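Local coordinates for protein 5-carboxyvanillate decarboxylase (Sphingomonas paucimobilis, PDB 4L6D) that probably removes a carboxyl group from 5-carboxyvanillate to give vanillate, using a manganese-containing active site in an amidohydrolase fold, at residues Y198-E201 against T202-A206; K258-E261 against Y262-N266; G325-A328 against A329-F332. All coordinates share one frame; numbering follows the deposited sequence.

Overall arrangement
The three interactions lie in series along one chain of the amidohydrolase-type TIM barrel, each a local contact along one helix: interaction 1 in helix 197-211, interaction 2 in helix 259-266 with the N-cap before it, and interaction 3 at the end of helix 317-331 with the first residue past it. The centres of interactions 1 and 2 are about 17 Å apart. Those of interactions 2 and 3 are about 20 Å apart, and those of interactions 1 and 3 about 24 Å, on opposite sides of the chain's centre. None touches another. Interaction 1 borders the manganese site and its vanillate, and also meets the second subunit. Interaction 2 lines a separate vanillate site away from the metal. Interaction 3 packs against the first and last strands of the barrel.

Interaction 1 of 3, residues Y198-E201 against T202-A206; sequences YGIE and TSTNA. With VNL (4-hydroxy-3-methoxybenzoate), chain J.
Y198 O is gripped twice by T202, through the hydroxyl OG1 at 2.8 Å and the amide N at 3.1 Å, the two donors reaching this carbonyl oxygen from opposite faces of its plane. The same doubling runs up the helix for two more residues. S203 OG gives a short bond of 2.6 Å to G199 O, which also accepts from S203 N, and T204 OG1 donates to I200 O at 2.8 Å, from the face of the carbonyl plane opposite to that used by T204 N. OG1 of T202 can fold back onto the preceding turn because it stands anti to its own carbonyl carbon, beside the backbone N (chi1 -50°). An alanine in place of T202 would remove this hydroxyl and is likely to leave Y198 O with the helical amide as its sole donor from this turn. E201 O, by contrast, receives just the main-chain bond from N205 N among the atoms of this turn. The polar end of E201 turns to other parts of the fold: OE1 is bonded to Y151 OH and S179 N, OE2 to S145 OG and H146 N. N205 reaches the same region, with ND2 on S145 OG and OD1 on Y152 N. Ahead of these bonds, Y198 extends into the vanillate pocket near the manganese ion and presents its ring edge to the ligand, CE2 lying 4.0 Å from VNL CM2 and OH 3.8 Å from the methoxy carbon CV. Helix 197-211 is thus wedged between several elements: T202 packs on P175, on L225 of strand 223-225 and on E230 of helix 226-230, while T204 OG1 is also bonded to W196 NE1 of the second subunit, whose I200 packs on I200 of this chain.

Interaction 2 of 3, residues K258-E261 against Y262-N266; sequences KPSE and YFRRN. With VNL (4-hydroxy-3-methoxybenzoate), chain L.
S260 OG is held by two groups, R264 NH1 one turn on at 3.1 Å and D240 OD2 of helix 236-249. The first bond is bent (135° at the hydrogen), and the hydroxyl sits 31° out of the guanidinium plane. R264 stretches back over the turn to reach it, its chain extended from CG to NE, while NE is bonded to V286 O. The guanidinium edge then meets the bound vanillate, NH2 lying 3.7 Å from VNL CO1. S260 OG approaches the same ring, 3.7 Å from CM1. At the start of the helix K258 is the N-cap: its N donates to E261 OE1 at 2.9 Å in an almost straight bond, the half of a capping box made by the N3 side chain. K258 O accepts from Y262 N, and CD2 of the Y262 ring comes within 3.3 Å of that oxygen, while Y262 OH is bonded to D216 OD1 and L257 N. With NE and NH1 both engaged, the rotation of the R264 guanidinium is fixed beside the ligand, and the D240 carboxylate, linked to it through the S260 hydroxyl, would probably offset part of its positive charge.

Interaction 3 of 3, residues G325-A328 against A329-F332; sequences GGNA and ARIF
N327 and R330 lie side by side near the C-terminal end of helix 317-331, one of the helices around the amidohydrolase TIM barrel. Their side chains point the same way, yet the amide and guanidinium planes are turned 64° from each other. R330 NH1 meets N327 OD1 at 3.1 Å and 161°, with the oxygen close to the guanidinium plane, at its edge. R330 reaches this position because its chain, with CG anti to the backbone N (chi1 180°), bends at chi3 and brings the guanidinium back over the preceding turn. N327 O thus stands over one face of the R330 guanidinium, 4.2 Å above its plane and over the centre of the group. Further bonds fix both ends of the pair: R330 NH2 to E290 O, and N327 ND2 to P289 O and V292 O, which ties the helix to the region of the last barrel strand, 292-293. N327 O takes a nearly straight bond from I331 N at 2.8 Å. On another side of the helix the methyl of A328 packs on I5 and T7 of the first strand, 5-11, and on M293 of the last, so this turn sits across both. F332 is the first residue to leave helical geometry, although its N still donates to A328 O at 2.8 Å. Its ring then lies near A328 CB, 4.4 Å away at CD2, and I331 CG2 stands 3.9 Å above one ring face, over its centre.

Interaction 1 of 3, residues Y198-E201 against T202-A206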
loop_
_atom_site.group_PDB
_atom_site.type_symbol
_atom_site.label_atom_id
_atom_site.label_comp_id
_atom_site.label_asym_id
_atom_site.label_seq_id
_atom_site.Cartn_x
_atom_site.Cartn_y
_atom_site.Cartn_z
ATOM N N TYR A 198 2.226 -2.375 9.183
ATOM C CA TYR A 198 1.740 -3.748 9.025
ATOM C C TYR A 198 1.288 -4.045 7.588
ATOM O O TYR A 198 1.609 -5.089 7.030
ATOM C CB TYR A 198 0.593 -4.036 10.003
ATOM C CG TYR A 198 1.048 -4.411 11.399
ATOM C CD1 TYR A 198 2.376 -4.245 11.803
ATOM C CD2 TYR A 198 0.145 -4.951 12.306
ATOM C CE1 TYR A 198 2.791 -4.614 13.096
ATOM C CE2 TYR A 198 0.537 -5.307 13.590
ATOM C CZ TYR A 198 1.860 -5.140 13.974
ATOM O OH TYR A 198 2.242 -5.520 15.244
ATOM N N GLY A 199 0.533 -3.126 6.995
ATOM C CA GLY A 199 0.010 -3.319 5.653
ATOM C C GLY A 199 1.079 -3.267 4.584
ATOM O O GLY A 199 1.043 -4.039 3.623
ATOM N N ILE A 200 2.030 -2.359 4.736
ATOM C CA ILE A 200 3.111 -2.249 3.759
ATOM C C ILE A 200 4.010 -3.488 3.782
ATOM O O ILE A 200 4.340 -4.050 2.732
ATOM C CB ILE A 200 3.949 -0.986 3.995
ATOM C CG1 ILE A 200 3.083 0.278 3.906
ATOM C CG2 ILE A 200 5.096 -0.934 2.994
ATOM C CD1 ILE A 200 2.325 0.408 2.591
ATOM N N GLU A 201 4.380 -3.924 4.982
ATOM C CA GLU A 201 5.191 -5.121 5.158
ATOM C C GLU A 201 4.539 -6.364 4.551
ATOM O O GLU A 201 5.175 -7.086 3.768
ATOM C CB GLU A 201 5.461 -5.312 6.661
ATOM C CG GLU A 201 5.851 -6.719 7.096
ATOM C CD GLU A 201 7.198 -7.176 6.566
ATOM O OE1 GLU A 201 8.045 -6.329 6.192
ATOM O OE2 GLU A 201 7.385 -8.408 6.520
ATOM N N THR A 202 3.266 -6.580 4.881
ATOM C CA THR A 202 2.579 -7.817 4.520
ATOM C C THR A 202 2.229 -7.850 3.034
ATOM O O THR A 202 2.409 -8.877 2.370
ATOM C CB THR A 202 1.322 -8.001 5.383
ATOM O OG1 THR A 202 1.684 -7.833 6.758
ATOM C CG2 THR A 202 0.745 -9.404 5.214
ATOM N N SER A 203 1.739 -6.724 2.509
ATOM C CA SER A 203 1.413 -6.649 1.090
ATOM C C SER A 203 2.662 -6.801 0.239
ATOM O O SER A 203 2.626 -7.460 -0.801
ATOM C CB SER A 203 0.677 -5.351 0.725
ATOM O OG SER A 203 1.461 -4.205 1.015
ATOM N N THR A 204 3.768 -6.196 0.659
ATOM C CA THR A 204 5.000 -6.312 -0.125
ATOM C C THR A 204 5.499 -7.757 -0.172
ATOM O O THR A 204 5.934 -8.229 -1.215
ATOM C CB THR A 204 6.077 -5.344 0.380
ATOM O OG1 THR A 204 5.600 -3.995 0.236
ATOM C CG2 THR A 204 7.371 -5.499 -0.406
ATOM N N ASN A 205 5.418 -8.451 0.957
ATOM C CA ASN A 205 5.736 -9.872 1.014
ATOM C C ASN A 205 4.901 -10.622 -0.031
ATOM O O ASN A 205 5.436 -11.326 -0.899
ATOM C CB ASN A 205 5.444 -10.388 2.430
ATOM C CG ASN A 205 6.135 -11.715 2.744
ATOM O OD1 ASN A 205 6.617 -12.414 1.858
ATOM N ND2 ASN A 205 6.186 -12.054 4.036
ATOM N N ALA A 206 3.586 -10.426 0.008
ATOM C CA ALA A 206 2.711 -11.137 -0.913
ATOM C C ALA A 206 2.963 -10.802 -2.385
ATOM O O ALA A 206 2.893 -11.687 -3.253
ATOM C CB ALA A 206 1.246 -10.901 -0.548
HETATM C C1 VNL J . -2.041 -4.971 16.996
HETATM C CO1 VNL J . -3.202 -5.069 16.217
HETATM C CO2 VNL J . -1.154 -6.058 17.121
HETATM C CM1 VNL J . -3.508 -6.268 15.548
HETATM C CM2 VNL J . -1.430 -7.251 16.456
HETATM O OM VNL J . -0.627 -8.360 16.518
HETATM C CZ VNL J . -2.649 -7.362 15.649
HETATM C CC VNL J . -1.755 -3.691 17.736
HETATM C CV VNL J . 0.595 -8.330 17.279
HETATM O O1 VNL J . -2.657 -2.823 17.887
HETATM O O2 VNL J . -0.623 -3.542 18.253
HETATM O O3 VNL J . -3.021 -8.633 15.312
#

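Interaction 2 of 3, residues K258-E261 against Y262-N266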
loop_
_atom_site.group_PDB
_atom_site.type_symbol
_atom_site.label_atom_id
_atom_site.label_comp_id
_atom_site.label_asym_id
_atom_site.label_seq_id
_atom_site.Cartn_x
_atom_site.Cartn_y
_atom_site.Cartn_z
ATOM N N LYS A 258 -1.790 -13.877 -15.033
ATOM C CA LYS A 258 -1.580 -12.478 -14.644
ATOM C C LYS A 258 -1.512 -12.370 -13.118
ATOM O O LYS A 258 -2.104 -13.189 -12.407
ATOM C CB LYS A 258 -2.737 -11.601 -15.140
ATOM C CG LYS A 258 -2.931 -11.573 -16.649
ATOM C CD LYS A 258 -4.132 -10.724 -17.028
ATOM C CE LYS A 258 -4.405 -10.833 -18.527
ATOM N NZ LYS A 258 -5.677 -10.164 -18.937
ATOM N N PRO A 259 -0.812 -11.350 -12.600
ATOM C CA PRO A 259 -0.772 -11.136 -11.143
ATOM C C PRO A 259 -2.145 -11.203 -10.456
ATOM O O PRO A 259 -2.273 -11.895 -9.439
ATOM C CB PRO A 259 -0.131 -9.749 -11.023
ATOM C CG PRO A 259 0.808 -9.704 -12.204
ATOM C CD PRO A 259 0.071 -10.408 -13.323
ATOM N N SER A 260 -3.162 -10.548 -11.013
ATOM C CA SER A 260 -4.477 -10.520 -10.373
ATOM C C SER A 260 -5.128 -11.893 -10.425
ATOM O O SER A 260 -5.960 -12.232 -9.571
ATOM C CB SER A 260 -5.395 -9.478 -11.024
ATOM O OG SER A 260 -5.820 -9.911 -12.307
ATOM N N GLU A 261 -4.747 -12.687 -11.425
ATOM C CA GLU A 261 -5.268 -14.048 -11.532
ATOM C C GLU A 261 -4.706 -14.971 -10.457
ATOM O O GLU A 261 -5.435 -15.809 -9.931
ATOM C CB GLU A 261 -5.078 -14.615 -12.946
ATOM C CG GLU A 261 -5.934 -13.871 -13.968
ATOM C CD GLU A 261 -5.560 -14.139 -15.413
ATOM O OE1 GLU A 261 -4.495 -14.734 -15.677
ATOM O OE2 GLU A 261 -6.347 -13.742 -16.306
ATOM N N TYR A 262 -3.427 -14.818 -10.119
ATOM C CA TYR A 262 -2.913 -15.480 -8.918
ATOM C C TYR A 262 -3.649 -15.007 -7.686
ATOM O O TYR A 262 -3.958 -15.806 -6.800
ATOM C CB TYR A 262 -1.414 -15.241 -8.722
ATOM C CG TYR A 262 -0.610 -15.867 -9.820
ATOM C CD1 TYR A 262 -0.508 -17.252 -9.923
ATOM C CD2 TYR A 262 -0.002 -15.082 -10.791
ATOM C CE1 TYR A 262 0.201 -17.837 -10.943
ATOM C CE2 TYR A 262 0.710 -15.660 -11.826
ATOM C CZ TYR A 262 0.807 -17.042 -11.902
ATOM O OH TYR A 262 1.497 -17.637 -12.935
ATOM N N PHE A 263 -3.915 -13.704 -7.594
ATOM C CA PHE A 263 -4.545 -13.224 -6.380
ATOM C C PHE A 263 -5.934 -13.850 -6.231
ATOM O O PHE A 263 -6.292 -14.305 -5.153
ATOM C CB PHE A 263 -4.607 -11.691 -6.312
ATOM C CG PHE A 263 -4.896 -11.195 -4.930
ATOM C CD1 PHE A 263 -3.884 -11.133 -3.984
ATOM C CD2 PHE A 263 -6.186 -10.895 -4.541
ATOM C CE1 PHE A 263 -4.139 -10.722 -2.689
ATOM C CE2 PHE A 263 -6.457 -10.480 -3.238
ATOM C CZ PHE A 263 -5.429 -10.391 -2.310
ATOM N N ARG A 264 -6.694 -13.931 -7.318
ATOM C CA ARG A 264 -8.028 -14.512 -7.211
ATOM C C ARG A 264 -7.988 -16.039 -7.075
ATOM O O ARG A 264 -8.837 -16.615 -6.388
ATOM C CB ARG A 264 -8.907 -14.111 -8.404
ATOM C CG ARG A 264 -9.234 -12.618 -8.468
ATOM C CD ARG A 264 -10.207 -12.304 -9.615
ATOM N NE ARG A 264 -10.088 -10.906 -10.031
ATOM C CZ ARG A 264 -9.246 -10.468 -10.962
ATOM N NH1 ARG A 264 -8.458 -11.315 -11.610
ATOM N NH2 ARG A 264 -9.207 -9.176 -11.267
ATOM N N ARG A 265 -7.018 -16.699 -7.711
ATOM C CA ARG A 265 -6.950 -18.164 -7.670
ATOM C C ARG A 265 -6.411 -18.663 -6.340
ATOM O O ARG A 265 -6.953 -19.610 -5.754
ATOM C CB ARG A 265 -6.064 -18.704 -8.802
ATOM C CG ARG A 265 -6.105 -20.225 -8.948
ATOM C CD ARG A 265 -5.117 -20.739 -10.005
ATOM N NE ARG A 265 -3.741 -20.563 -9.545
ATOM C CZ ARG A 265 -2.659 -21.006 -10.173
ATOM N NH1 ARG A 265 -2.762 -21.673 -11.314
ATOM N NH2 ARG A 265 -1.462 -20.791 -9.633
ATOM N N ASN A 266 -5.331 -18.036 -5.880
ATOM C CA ASN A 266 -4.565 -18.534 -4.732
ATOM C C ASN A 266 -4.782 -17.818 -3.411
ATOM O O ASN A 266 -4.323 -18.307 -2.370
ATOM C CB ASN A 266 -3.072 -18.531 -5.063
ATOM C CG ASN A 266 -2.718 -19.527 -6.148
ATOM O OD1 ASN A 266 -2.581 -19.174 -7.329
ATOM N ND2 ASN A 266 -2.576 -20.793 -5.759
HETATM C C1 VNL L . -9.241 -5.417 -13.125
HETATM C CO1 VNL L . -8.080 -5.818 -12.438
HETATM C CO2 VNL L . -9.413 -5.665 -14.504
HETATM C CM1 VNL L . -7.044 -6.482 -13.118
HETATM C CM2 VNL L . -8.399 -6.319 -15.204
HETATM O OM VNL L . -8.450 -6.615 -16.543
HETATM C CZ VNL L . -7.179 -6.736 -14.489
HETATM C CC VNL L . -10.332 -4.713 -12.373
HETATM C CV VNL L . -9.610 -6.277 -17.323
HETATM O O1 VNL L . -10.609 -5.056 -11.188
HETATM O O2 VNL L . -10.937 -3.791 -12.979
HETATM O O3 VNL L . -6.181 -7.278 -15.265
#

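Interaction 3 of 3, residues G325-A328 against A329-F332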
loop_
_atom_site.group_PDB
_atom_site.type_symbol
_atom_site.label_atom_id
_atom_site.label_comp_id
_atom_site.label_asym_id
_atom_site.label_seq_id
_atom_site.Cartn_x
_atom_site.Cartn_y
_atom_site.Cartn_z
ATOM N N GLY A 325 -19.296 -16.369 7.541
ATOM C CA GLY A 325 -18.813 -17.658 8.006
ATOM C C GLY A 325 -18.720 -18.791 7.007
ATOM O O GLY A 325 -17.934 -19.712 7.213
ATOM N N GLY A 326 -19.516 -18.755 5.941
ATOM C CA GLY A 326 -19.537 -19.848 4.985
ATOM C C GLY A 326 -18.200 -20.070 4.295
ATOM O O GLY A 326 -17.733 -21.211 4.147
ATOM N N ASN A 327 -17.588 -18.982 3.851
ATOM C CA ASN A 327 -16.276 -19.073 3.209
ATOM C C ASN A 327 -15.212 -19.602 4.173
ATOM O O ASN A 327 -14.399 -20.463 3.804
ATOM C CB ASN A 327 -15.851 -17.712 2.652
ATOM C CG ASN A 327 -16.739 -17.237 1.518
ATOM O OD1 ASN A 327 -17.335 -18.029 0.786
ATOM N ND2 ASN A 327 -16.824 -15.924 1.363
ATOM N N ALA A 328 -15.224 -19.100 5.409
ATOM C CA ALA A 328 -14.309 -19.600 6.432
ATOM C C ALA A 328 -14.487 -21.097 6.681
ATOM O O ALA A 328 -13.507 -21.825 6.835
ATOM C CB ALA A 328 -14.503 -18.840 7.737
ATOM N N ALA A 329 -15.730 -21.563 6.745
ATOM C CA ALA A 329 -15.978 -22.975 6.993
ATOM C C ALA A 329 -15.355 -23.840 5.897
ATOM O O ALA A 329 -14.785 -24.894 6.176
ATOM C CB ALA A 329 -17.465 -23.234 7.101
ATOM N N ARG A 330 -15.443 -23.372 4.656
ATOM C CA ARG A 330 -14.833 -24.065 3.528
ATOM C C ARG A 330 -13.308 -23.997 3.584
ATOM O O ARG A 330 -12.625 -25.028 3.570
ATOM C CB ARG A 330 -15.314 -23.449 2.217
ATOM C CG ARG A 330 -14.729 -24.098 0.977
ATOM C CD ARG A 330 -15.155 -23.358 -0.289
ATOM N NE ARG A 330 -14.419 -22.107 -0.476
ATOM C CZ ARG A 330 -14.952 -20.891 -0.380
ATOM N NH1 ARG A 330 -16.241 -20.747 -0.112
ATOM N NH2 ARG A 330 -14.193 -19.821 -0.565
ATOM N N ILE A 331 -12.780 -22.780 3.651
ATOM C CA ILE A 331 -11.337 -22.563 3.564
ATOM C C ILE A 331 -10.584 -23.152 4.752
ATOM O O ILE A 331 -9.471 -23.669 4.598
ATOM C CB ILE A 331 -11.026 -21.062 3.399
ATOM C CG1 ILE A 331 -11.501 -20.595 2.019
ATOM C CG2 ILE A 331 -9.531 -20.759 3.624
ATOM C CD1 ILE A 331 -11.504 -19.094 1.842
ATOM N N PHE A 332 -11.201 -23.089 5.928
ATOM C CA PHE A 332 -10.552 -23.540 7.161
ATOM C C PHE A 332 -11.145 -24.814 7.771
ATOM O O PHE A 332 -10.993 -25.062 8.973
ATOM C CB PHE A 332 -10.535 -22.405 8.181
ATOM C CG PHE A 332 -9.676 -21.237 7.775
ATOM C CD1 PHE A 332 -8.303 -21.378 7.634
ATOM C CD2 PHE A 332 -10.248 -19.995 7.525
ATOM C CE1 PHE A 332 -7.514 -20.292 7.262
ATOM C CE2 PHE A 332 -9.469 -18.908 7.156
ATOM C CZ PHE A 332 -8.093 -19.056 7.031
#